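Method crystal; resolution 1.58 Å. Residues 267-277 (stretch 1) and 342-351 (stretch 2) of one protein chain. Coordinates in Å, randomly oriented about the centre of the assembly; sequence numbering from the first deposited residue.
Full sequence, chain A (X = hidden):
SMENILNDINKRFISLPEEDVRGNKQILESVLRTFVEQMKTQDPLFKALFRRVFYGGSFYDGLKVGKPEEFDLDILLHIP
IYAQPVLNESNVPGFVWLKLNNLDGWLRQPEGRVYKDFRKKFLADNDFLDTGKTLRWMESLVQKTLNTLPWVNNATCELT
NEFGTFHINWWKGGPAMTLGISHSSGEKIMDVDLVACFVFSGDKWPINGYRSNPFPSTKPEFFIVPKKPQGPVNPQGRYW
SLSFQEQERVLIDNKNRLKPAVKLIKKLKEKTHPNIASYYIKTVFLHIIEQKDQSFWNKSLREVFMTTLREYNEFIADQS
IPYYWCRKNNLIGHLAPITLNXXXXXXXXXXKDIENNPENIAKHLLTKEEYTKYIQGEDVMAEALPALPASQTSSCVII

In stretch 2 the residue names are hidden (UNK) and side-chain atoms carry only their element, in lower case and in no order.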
ATOM      1  N   LYS A 267      -2.460   6.077  15.395  1.00 17.12           N
ATOM      2  CA  LYS A 267      -2.747   5.391  16.650  1.00 17.67           C
ATOM      3  C   LYS A 267      -3.971   5.991  17.324  1.00 20.03           C
ATOM      4  O   LYS A 267      -4.832   5.264  17.832  1.00 21.41           O
ATOM      5  CB  LYS A 267      -1.530   5.467  17.577  1.00 19.20           C
ATOM      6  CG  LYS A 267      -1.669   4.704  18.900  1.00 23.67           C
ATOM      7  CD  LYS A 267      -1.667   3.201  18.673  1.00 24.65           C
ATOM      8  CE  LYS A 267      -1.491   2.419  19.973  1.00 26.74           C
ATOM      9  NZ  LYS A 267      -2.607   2.683  20.911  1.00 34.60           N
ATOM     10  N   LEU A 268      -4.067   7.325  17.324  1.00 18.61           N
ATOM     11  CA  LEU A 268      -5.254   7.995  17.844  1.00 22.34           C
ATOM     12  C   LEU A 268      -6.498   7.593  17.062  1.00 22.98           C
ATOM     13  O   LEU A 268      -7.566   7.370  17.648  1.00 22.38           O
ATOM     14  CB  LEU A 268      -5.048   9.509  17.787  1.00 21.62           C
ATOM     15  CG  LEU A 268      -6.154  10.412  18.333  1.00 26.86           C
ATOM     16  CD1 LEU A 268      -6.378  10.143  19.814  1.00 30.10           C
ATOM     17  CD2 LEU A 268      -5.812  11.880  18.090  1.00 26.86           C
ATOM     18  N   LYS A 269      -6.374   7.496  15.738  1.00 19.49           N
ATOM     19  CA  LYS A 269      -7.498   7.088  14.901  1.00 19.51           C
ATOM     20  C   LYS A 269      -7.960   5.679  15.247  1.00 22.10           C
ATOM     21  O   LYS A 269      -9.167   5.415  15.340  1.00 20.63           O
ATOM     22  CB  LYS A 269      -7.098   7.190  13.423  1.00 18.87           C
ATOM     23  CG  LYS A 269      -8.186   6.794  12.426  1.00 19.46           C
ATOM     24  CD  LYS A 269      -8.085   5.329  11.999  1.00 21.63           C
ATOM     25  CE  LYS A 269      -6.873   5.083  11.109  1.00 25.28           C
ATOM     26  NZ  LYS A 269      -6.841   3.683  10.600  1.00 30.45           N
ATOM     27  N   GLU A 270      -7.013   4.756  15.436  1.00 20.38           N
ATOM     28  CA  GLU A 270      -7.366   3.383  15.775  1.00 21.53           C
ATOM     29  C   GLU A 270      -8.131   3.309  17.085  1.00 24.47           C
ATOM     30  O   GLU A 270      -9.024   2.468  17.240  1.00 28.79           O
ATOM     31  CB  GLU A 270      -6.112   2.517  15.873  1.00 26.64           C
ATOM     32  CG  GLU A 270      -5.464   2.175  14.557  1.00 29.33           C
ATOM     33  CD  GLU A 270      -4.256   1.273  14.744  1.00 37.12           C
ATOM     34  OE1 GLU A 270      -4.132   0.653  15.823  1.00 44.45           O
ATOM     35  OE2 GLU A 270      -3.426   1.188  13.817  1.00 43.07           O
ATOM     36  N   LYS A 271      -7.804   4.176  18.036  1.00 23.04           N
ATOM     37  CA  LYS A 271      -8.473   4.104  19.326  1.00 26.11           C
ATOM     38  C   LYS A 271      -9.817   4.826  19.338  1.00 27.14           C
ATOM     39  O   LYS A 271     -10.770   4.340  19.958  1.00 32.88           O
ATOM     40  CB  LYS A 271      -7.565   4.666  20.423  1.00 25.62           C
ATOM     41  CG  LYS A 271      -8.154   4.499  21.818  1.00 29.84           C
ATOM     42  CD  LYS A 271      -7.214   5.006  22.887  1.00 36.82           C
ATOM     43  CE  LYS A 271      -7.934   5.157  24.215  1.00 41.40           C
ATOM     44  NZ  LYS A 271      -7.058   5.796  25.239  1.00 40.64           N
ATOM     45  N   THR A 272      -9.928   5.973  18.665  1.00 21.11           N
ATOM     46  CA  THR A 272     -11.097   6.826  18.832  1.00 23.23           C
ATOM     47  C   THR A 272     -11.988   6.969  17.603  1.00 21.75           C
ATOM     48  O   THR A 272     -13.174   7.272  17.771  1.00 27.06           O
ATOM     49  CB  THR A 272     -10.675   8.231  19.299  1.00 29.48           C
ATOM     50  OG1 THR A 272      -9.893   8.869  18.284  1.00 27.62           O
ATOM     51  CG2 THR A 272      -9.846   8.143  20.583  1.00 28.51           C
ATOM     52  N   HIS A 273     -11.482   6.778  16.377  1.00 22.43           N
ATOM     53  CA  HIS A 273     -12.312   6.937  15.177  1.00 19.97           C
ATOM     54  C   HIS A 273     -11.844   6.022  14.048  1.00 18.27           C
ATOM     55  O   HIS A 273     -11.345   6.483  13.014  1.00 22.56           O
ATOM     56  CB  HIS A 273     -12.360   8.403  14.731  1.00 21.08           C
ATOM     57  CG  HIS A 273     -11.018   9.051  14.542  1.00 22.81           C
ATOM     58  ND1 HIS A 273     -10.243   9.486  15.597  1.00 20.56           N
ATOM     59  CD2 HIS A 273     -10.346   9.398  13.417  1.00 19.35           C
ATOM     60  CE1 HIS A 273      -9.142  10.048  15.131  1.00 25.37           C
ATOM     61  NE2 HIS A 273      -9.177  10.002  13.812  1.00 19.48           N
ATOM     62  N   PRO A 274     -12.066   4.710  14.183  1.00 21.34           N
ATOM     63  CA  PRO A 274     -11.687   3.778  13.106  1.00 21.92           C
ATOM     64  C   PRO A 274     -12.494   3.960  11.833  1.00 26.15           C
ATOM     65  O   PRO A 274     -12.190   3.303  10.828  1.00 26.43           O
ATOM     66  CB  PRO A 274     -11.947   2.394  13.724  1.00 25.97           C
ATOM     67  CG  PRO A 274     -12.194   2.632  15.184  1.00 25.86           C
ATOM     68  CD  PRO A 274     -12.729   4.017  15.298  1.00 23.68           C
ATOM     69  N   ASN A 275     -13.514   4.822  11.852  1.00 19.52           N
ATOM     70  CA  ASN A 275     -14.277   5.157  10.656  1.00 21.97           C
ATOM     71  C   ASN A 275     -13.421   5.769   9.556  1.00 25.15           C
ATOM     72  O   ASN A 275     -13.844   5.774   8.395  1.00 23.84           O
ATOM     73  CB  ASN A 275     -15.391   6.139  11.014  1.00 19.98           C
ATOM     74  CG  ASN A 275     -16.063   5.804  12.328  1.00 21.54           C
ATOM     75  OD1 ASN A 275     -15.461   5.919  13.394  1.00 21.73           O
ATOM     76  ND2 ASN A 275     -17.325   5.389  12.256  1.00 21.16           N
ATOM     77  N   ILE A 276     -12.247   6.305   9.894  1.00 19.08           N
ATOM     78  CA  ILE A 276     -11.382   7.001   8.945  1.00 19.61           C
ATOM     79  C   ILE A 276     -10.301   6.035   8.477  1.00 21.55           C
ATOM     80  O   ILE A 276      -9.562   5.477   9.293  1.00 22.00           O
ATOM     81  CB  ILE A 276     -10.755   8.255   9.575  1.00 18.68           C
ATOM     82  CG1 ILE A 276     -11.839   9.229  10.050  1.00 20.14           C
ATOM     83  CG2 ILE A 276      -9.780   8.920   8.595  1.00 18.81           C
ATOM     84  CD1 ILE A 276     -12.682   9.824   8.934  1.00 23.38           C
ATOM     85  N   ALA A 277     -10.202   5.839   7.164  1.00 18.05           N
ATOM     86  CA  ALA A 277      -9.192   4.946   6.618  1.00 18.70           C
ATOM     87  C   ALA A 277      -7.798   5.565   6.718  1.00 18.14           C
ATOM     88  O   ALA A 277      -7.626   6.786   6.640  1.00 18.69           O
ATOM     89  CB  ALA A 277      -9.509   4.614   5.159  1.00 20.57           C
ATOM     90  N   UNK A 342     -19.157  14.172  14.570  1.00 22.97           N
ATOM     91  CA  UNK A 342     -18.801  13.554  15.844  1.00 22.49           C
ATOM     92  C   UNK A 342     -17.298  13.332  15.950  1.00 21.99           C
ATOM     93  O   UNK A 342     -16.704  13.558  17.010  1.00 27.38           O
ATOM     94  c   UNK A 342     -19.540  12.226  16.018  1.00 22.76           C
ATOM     95  c   UNK A 342     -21.033  12.403  16.231  1.00 24.12           C
ATOM     96  n   UNK A 342     -21.785  11.341  15.986  1.00 25.01           N
ATOM     97  o   UNK A 342     -21.503  13.474  16.625  1.00 27.06           O
ATOM     98  N   UNK A 343     -16.667  12.878  14.866  1.00 21.60           N
ATOM     99  CA  UNK A 343     -15.230  12.627  14.916  1.00 23.67           C
ATOM    100  C   UNK A 343     -14.468  13.936  15.095  1.00 25.20           C
ATOM    101  O   UNK A 343     -13.535  14.018  15.901  1.00 24.01           O
ATOM    102  c   UNK A 343     -13.250  11.758  13.613  1.00 19.00           C
ATOM    103  c   UNK A 343     -14.774  11.857  13.663  1.00 23.62           C
ATOM    104  c   UNK A 343     -15.167   9.692  12.375  1.00 21.57           C
ATOM    105  c   UNK A 343     -15.388  10.455  13.659  1.00 26.70           C
ATOM    106  N   UNK A 344     -14.865  14.983  14.368  1.00 22.92           N
ATOM    107  CA  UNK A 344     -14.207  16.279  14.523  1.00 24.80           C
ATOM    108  C   UNK A 344     -14.384  16.831  15.935  1.00 23.70           C
ATOM    109  O   UNK A 344     -13.454  17.423  16.497  1.00 25.77           O
ATOM    110  c   UNK A 344     -14.741  17.269  13.488  1.00 28.94           C
ATOM    111  o   UNK A 344     -14.104  18.528  13.625  1.00 32.53           O
ATOM    112  N   UNK A 345     -15.569  16.652  16.527  1.00 24.30           N
ATOM    113  CA  UNK A 345     -15.775  17.093  17.904  1.00 26.64           C
ATOM    114  C   UNK A 345     -14.906  16.299  18.875  1.00 27.66           C
ATOM    115  O   UNK A 345     -14.353  16.866  19.825  1.00 30.82           O
ATOM    116  c   UNK A 345     -17.251  16.970  18.283  1.00 24.28           C
ATOM    117  n   UNK A 345     -19.424  17.677  17.484  1.00 30.21           N
ATOM    118  c   UNK A 345     -18.131  17.968  17.547  1.00 30.03           C
ATOM    119  o   UNK A 345     -17.658  18.991  17.052  1.00 32.71           O
ATOM    120  N   UNK A 346     -14.794  14.985  18.659  1.00 27.21           N
ATOM    121  CA  UNK A 346     -13.875  14.150  19.431  1.00 25.85           C
ATOM    122  C   UNK A 346     -12.463  14.718  19.408  1.00 27.03           C
ATOM    123  O   UNK A 346     -11.839  14.923  20.455  1.00 27.61           O
ATOM    124  n   UNK A 346     -15.857   7.328  20.250  1.00 40.25           N
ATOM    125  c   UNK A 346     -14.155  10.341  19.070  1.00 36.53           C
ATOM    126  n   UNK A 346     -15.088   9.240  19.260  1.00 42.66           N
ATOM    127  c   UNK A 346     -13.850  12.737  18.852  1.00 33.70           C
ATOM    128  c   UNK A 346     -14.975   8.321  20.206  1.00 36.31           C
ATOM    129  n   UNK A 346     -14.002   8.366  21.103  1.00 36.25           N
ATOM    130  c   UNK A 346     -14.688  11.691  19.529  1.00 36.44           C
ATOM    131  N   UNK A 347     -11.938  14.948  18.206  1.00 24.78           N
ATOM    132  CA  UNK A 347     -10.554  15.377  18.058  1.00 23.40           C
ATOM    133  C   UNK A 347     -10.354  16.753  18.675  1.00 22.86           C
ATOM    134  O   UNK A 347      -9.323  17.021  19.304  1.00 25.02           O
ATOM    135  c   UNK A 347     -10.288  13.918  16.030  1.00 28.62           C
ATOM    136  c   UNK A 347     -10.163  15.346  16.571  1.00 24.85           C
ATOM    137  c   UNK A 347     -10.171  13.822  14.527  1.00 22.83           C
ATOM    138  c   UNK A 347      -8.758  15.886  16.369  1.00 21.44           C
ATOM    139  N   UNK A 348     -11.340  17.640  18.525  1.00 23.16           N
ATOM    140  CA  UNK A 348     -11.243  18.949  19.148  1.00 24.06           C
ATOM    141  C   UNK A 348     -11.136  18.868  20.660  1.00 25.00           C
ATOM    142  O   UNK A 348     -10.345  19.590  21.272  1.00 25.91           O
ATOM    143  N   UNK A 349     -11.933  17.994  21.282  1.00 28.09           N
ATOM    144  CA  UNK A 349     -11.808  17.780  22.720  1.00 30.30           C
ATOM    145  C   UNK A 349     -10.413  17.295  23.083  1.00 27.74           C
ATOM    146  O   UNK A 349      -9.835  17.737  24.082  1.00 30.96           O
ATOM    147  c   UNK A 349     -12.362  15.963  24.396  1.00 37.99           C
ATOM    148  c   UNK A 349     -12.361  16.501  25.677  1.00 45.81           C
ATOM    149  c   UNK A 349     -11.878  14.669  24.230  1.00 38.79           C
ATOM    150  o   UNK A 349     -10.972  13.754  27.640  1.00 45.22           O
ATOM    151  c   UNK A 349     -11.903  15.770  26.763  1.00 47.49           C
ATOM    152  c   UNK A 349     -12.851  16.773  23.209  1.00 34.67           C
ATOM    153  c   UNK A 349     -11.417  13.933  25.306  1.00 33.91           C
ATOM    154  c   UNK A 349     -11.431  14.487  26.570  1.00 42.15           C
ATOM    155  N   UNK A 350      -9.865  16.371  22.291  1.00 26.76           N
ATOM    156  CA  UNK A 350      -8.540  15.833  22.581  1.00 28.29           C
ATOM    157  C   UNK A 350      -7.489  16.930  22.482  1.00 25.01           C
ATOM    158  O   UNK A 350      -6.615  17.051  23.351  1.00 26.46           O
ATOM    159  c   UNK A 350      -9.076  12.330  20.979  1.00 33.03           C
ATOM    160  c   UNK A 350      -8.230  14.651  21.643  1.00 25.52           C
ATOM    161  c   UNK A 350      -6.769  14.230  21.766  1.00 25.33           C
ATOM    162  c   UNK A 350      -9.172  13.483  21.952  1.00 32.65           C
ATOM    163  N   UNK A 351      -7.569  17.761  21.438  1.00 25.18           N
ATOM    164  CA  UNK A 351      -6.618  18.858  21.282  1.00 21.21           C
ATOM    165  C   UNK A 351      -6.652  19.779  22.497  1.00 26.94           C
ATOM    166  O   UNK A 351      -5.602  20.176  23.022  1.00 26.45           O
ATOM    167  c   UNK A 351      -6.899  19.627  19.978  1.00 22.69           C
ATOM    168  c   UNK A 351      -6.678  18.709  18.774  1.00 23.86           C
ATOM    169  c   UNK A 351      -5.998  20.852  19.881  1.00 26.82           C
ATOM    170  c   UNK A 351      -7.099  19.316  17.459  1.00 25.97           C
TER

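Position 342 has four side-chain atoms: two carbons, the second carrying one oxygen and one nitrogen. It is exposed and touches nothing on stretch 1. This is an amide, Asn-342.

Position 343 has four carbons, forked at the first, with one arm two carbons long. CA-to-CB points toward stretch 1, and the carbons lie against His-273, Asn-275 and Ile-276. This is Ile-343. Its CG2 is 3.6 Å from CG of His-273. Its CD1 is 3.8 Å from CB of Asn-275 and 4.1 Å from CG1 of Ile-276.

Position 344 has one carbon and then one oxygen, out of reach of stretch 1. This is Ser-344; its hydroxyl is hydrogen-bonded elsewhere in the structure.

Position 345 repeats the pattern of 342: two carbons, the second with one oxygen and one nitrogen, out of reach. It is Asn-345.

Position 346 has three carbons, a nitrogen, then a carbon carrying two more nitrogens. They lie against Thr-272. This guanidinium belongs to Arg-346. NE of Arg-346 lies 3.1 Å from O of Thr-272, but the angle is poor and no hydrogen bond forms. The oxygen sits over one face of the guanidinium. NH1 of Arg-346 is 3.8 Å from CB of Thr-272.

Position 347 has four carbons, forked at the first, with one two-carbon arm. CA-to-CB points sideways, but the end of the chain comes nearer and reaches the ring of His-273. It is Ile-347. CD1 of Ile-347 lies over the ring face, 4.0 Å from CE1 of His-273, in a CH-pi contact.

Position 348 has no side-chain atoms, and no atom of stretch 1 crowds this point. It is Gly-348.

Position 349 has one carbon, then a six-carbon ring bearing one oxygen, without contact to stretch 1. It is Tyr-349.

Position 350 has four carbons in the same forked pattern. CA-to-CB points toward stretch 1, and the carbons reach Leu-268 and Thr-272. It is Ile-350. CD1 of Ile-350 is 3.7 Å from CD1 of Leu-268 and 4.3 Å from CG2 of Thr-272.

Position 351 has the same four carbons but makes no contact here. It is Ile-351.

The contact is mainly apolar. Ile-343, Ile-347 and Ile-350 recur at helical spacing, so one side of their helix meets the end of the first helix and the turn after it. No hydrogen bond crosses between the stretches. Within stretch 1, ND1 of His-273 donates to OG1 of Thr-272 at 2.8 Å, and OG1 of Thr-272 donates to O of Leu-268 at 2.8 Å. These bonds help hold the imidazole where Ile-343 and Ile-347 pack.

Stretch 2, residues 342-351: NISNRIGYII
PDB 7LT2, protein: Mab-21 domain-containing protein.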